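Local structure of putative siderophore-degrading esterase (Eurofung) (Emericella nidulans, 6GUO) at residues A[65-70]-A[294-299]. The protein hydrolyses the ester bonds of the bacterial siderophore enterobactin, a step required for intracellular release of iron. Numbering follows the deposited sequence.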
loop_
_atom_site.group_PDB
_atom_site.type_symbol
_atom_site.label_atom_id
_atom_site.label_comp_id
_atom_site.label_asym_id
_atom_site.label_seq_id
_atom_site.Cartn_x
_atom_site.Cartn_y
_atom_site.Cartn_z
ATOM N N LEU A 65 7.151 3.972 2.304
ATOM C CA LEU A 65 6.124 4.845 1.741
ATOM C C LEU A 65 4.712 4.280 1.938
ATOM O O LEU A 65 3.785 5.036 2.232
ATOM C CB LEU A 65 6.404 5.124 0.260
ATOM C CG LEU A 65 7.739 5.801 -0.084
ATOM C CD1 LEU A 65 7.911 5.893 -1.593
ATOM C CD2 LEU A 65 7.856 7.182 0.546
ATOM N N THR A 66 4.567 2.962 1.816
ATOM C CA THR A 66 3.277 2.287 1.995
ATOM C C THR A 66 2.833 2.396 3.444
ATOM O O THR A 66 1.684 2.712 3.711
ATOM C CB THR A 66 3.349 0.794 1.586
ATOM O OG1 THR A 66 3.719 0.694 0.205
ATOM C CG2 THR A 66 2.000 0.080 1.793
ATOM N N ALA A 67 3.745 2.131 4.377
ATOM C CA ALA A 67 3.428 2.259 5.802
ATOM C C ALA A 67 3.040 3.702 6.135
ATOM O O ALA A 67 2.042 3.945 6.813
ATOM C CB ALA A 67 4.607 1.819 6.648
ATOM N N THR A 68 3.824 4.653 5.630
ATOM C CA THR A 68 3.576 6.074 5.864
ATOM C C THR A 68 2.171 6.481 5.411
ATOM O O THR A 68 1.406 7.081 6.174
ATOM C CB THR A 68 4.647 6.924 5.162
ATOM O OG1 THR A 68 5.924 6.643 5.757
ATOM C CG2 THR A 68 4.340 8.421 5.264
ATOM N N GLU A 69 1.826 6.133 4.178
ATOM C CA GLU A 69 0.545 6.566 3.627
ATOM C C GLU A 69 -0.651 5.858 4.255
ATOM O O GLU A 69 -1.686 6.487 4.471
ATOM C CB GLU A 69 0.520 6.403 2.123
ATOM C CG GLU A 69 -0.554 7.252 1.475
ATOM C CD GLU A 69 -0.322 7.389 0.000
ATOM O OE1 GLU A 69 -0.493 6.369 -0.690
ATOM O OE2 GLU A 69 0.053 8.491 -0.460
ATOM N N THR A 70 -0.517 4.564 4.547
ATOM C CA THR A 70 -1.572 3.833 5.244
ATOM C C THR A 70 -1.913 4.506 6.572
ATOM O O THR A 70 -3.088 4.696 6.893
ATOM C CB THR A 70 -1.183 2.364 5.503
ATOM O OG1 THR A 70 -0.766 1.747 4.279
ATOM C CG2 THR A 70 -2.356 1.602 6.076
ATOM N N GLY A 294 -2.671 -4.262 6.325
ATOM C CA GLY A 294 -3.366 -5.042 7.351
ATOM C C GLY A 294 -2.671 -5.042 8.703
ATOM O O GLY A 294 -3.327 -4.949 9.743
ATOM N N GLY A 295 -1.344 -5.149 8.686
ATOM C CA GLY A 295 -0.535 -5.057 9.908
ATOM C C GLY A 295 -0.642 -3.701 10.585
ATOM O O GLY A 295 -0.743 -3.624 11.812
ATOM N N ILE A 296 -0.638 -2.636 9.783
ATOM C CA ILE A 296 -0.808 -1.270 10.288
ATOM C C ILE A 296 -2.183 -1.120 10.955
ATOM O O ILE A 296 -2.277 -0.582 12.058
ATOM C CB ILE A 296 -0.625 -0.195 9.174
ATOM C CG1 ILE A 296 0.805 -0.205 8.588
ATOM C CG2 ILE A 296 -0.941 1.209 9.683
ATOM C CD1 ILE A 296 1.914 0.215 9.525
ATOM N N MET A 297 -3.236 -1.603 10.292
ATOM C CA MET A 297 -4.592 -1.555 10.858
ATOM C C MET A 297 -4.699 -2.380 12.139
ATOM O O MET A 297 -5.297 -1.929 13.121
ATOM C CB MET A 297 -5.636 -2.047 9.846
ATOM C CG MET A 297 -5.792 -1.201 8.591
ATOM S SD MET A 297 -6.166 0.540 8.867
ATOM C CE MET A 297 -4.537 1.261 8.957
ATOM N N PHE A 298 -4.112 -3.576 12.119
ATOM C CA PHE A 298 -4.045 -4.449 13.291
ATOM C C PHE A 298 -3.383 -3.723 14.463
ATOM O O PHE A 298 -3.916 -3.719 15.571
ATOM C CB PHE A 298 -3.291 -5.739 12.931
ATOM C CG PHE A 298 -3.037 -6.662 14.096
ATOM C CD1 PHE A 298 -3.979 -7.615 14.470
ATOM C CD2 PHE A 298 -1.829 -6.615 14.782
ATOM C CE1 PHE A 298 -3.733 -8.481 15.527
ATOM C CE2 PHE A 298 -1.578 -7.478 15.837
ATOM C CZ PHE A 298 -2.526 -8.415 16.210
ATOM N N LEU A 299 -2.248 -3.084 14.193
ATOM C CA LEU A 299 -1.519 -2.305 15.199
ATOM C C LEU A 299 -2.367 -1.166 15.772
ATOM O O LEU A 299 -2.481 -1.035 16.990
ATOM C CB LEU A 299 -0.215 -1.764 14.600
ATOM C CG LEU A 299 0.695 -0.883 15.453
ATOM C CD1 LEU A 299 1.122 -1.591 16.731
ATOM C CD2 LEU A 299 1.907 -0.479 14.625
#
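Thr70 meets Ile296 and Met297 through a single methyl group. Its CG2 lies 3.6 Å from CE of Met297 and 3.9 Å from CG2 of Ile296. This is the tight part of the contact. The threonine methyl is anti to its own backbone N and rests against the terminal methyl of Met297 and the branch methyl of Ile296, which lie next to each other. The first bond of the Met297 side chain does not point at the other helix. The chain then bends at chi2 and at chi3 (90°), and its methyl comes nearer, to Thr70. The hydroxyl of Thr70 turns to its own helix instead. OG1 donates a hydrogen bond to O of Thr66 at 2.7 Å, 36° out of the carbonyl plane. The backbone N of Thr70 reaches the same oxygen from the opposite face. Two bonds thus hold that oxygen, consistent with the hydroxyl bond holding the rotation that presents the methyl.

The two helices, 60-77 and 288-301, are neighbours in the alpha/beta-hydrolase fold. Helix 288-301 also packs on the central sheet, where Phe298 and Leu299 touch strand 184-188. The short segments approach to 10.0 Å between axes and cross at -43°. No hydrogen bond joins them.

The packing is looser at Ala67. Its CB lies 4.3 Å from CD1 of Ile296, although these residues have the closest CA atoms, 7.1 Å apart. This loose end is buried. Met297, though its methyl is tightly packed, is the one touching residue that is partly exposed. Further along helix 60-77, Ile296 touches Leu71 and Met297 touches Arg74. Met297 also packs on Ser286 of the second subunit of the homodimer, and Glu69 OE1 hydrogen-bonds to Thr66 OG1 of that subunit.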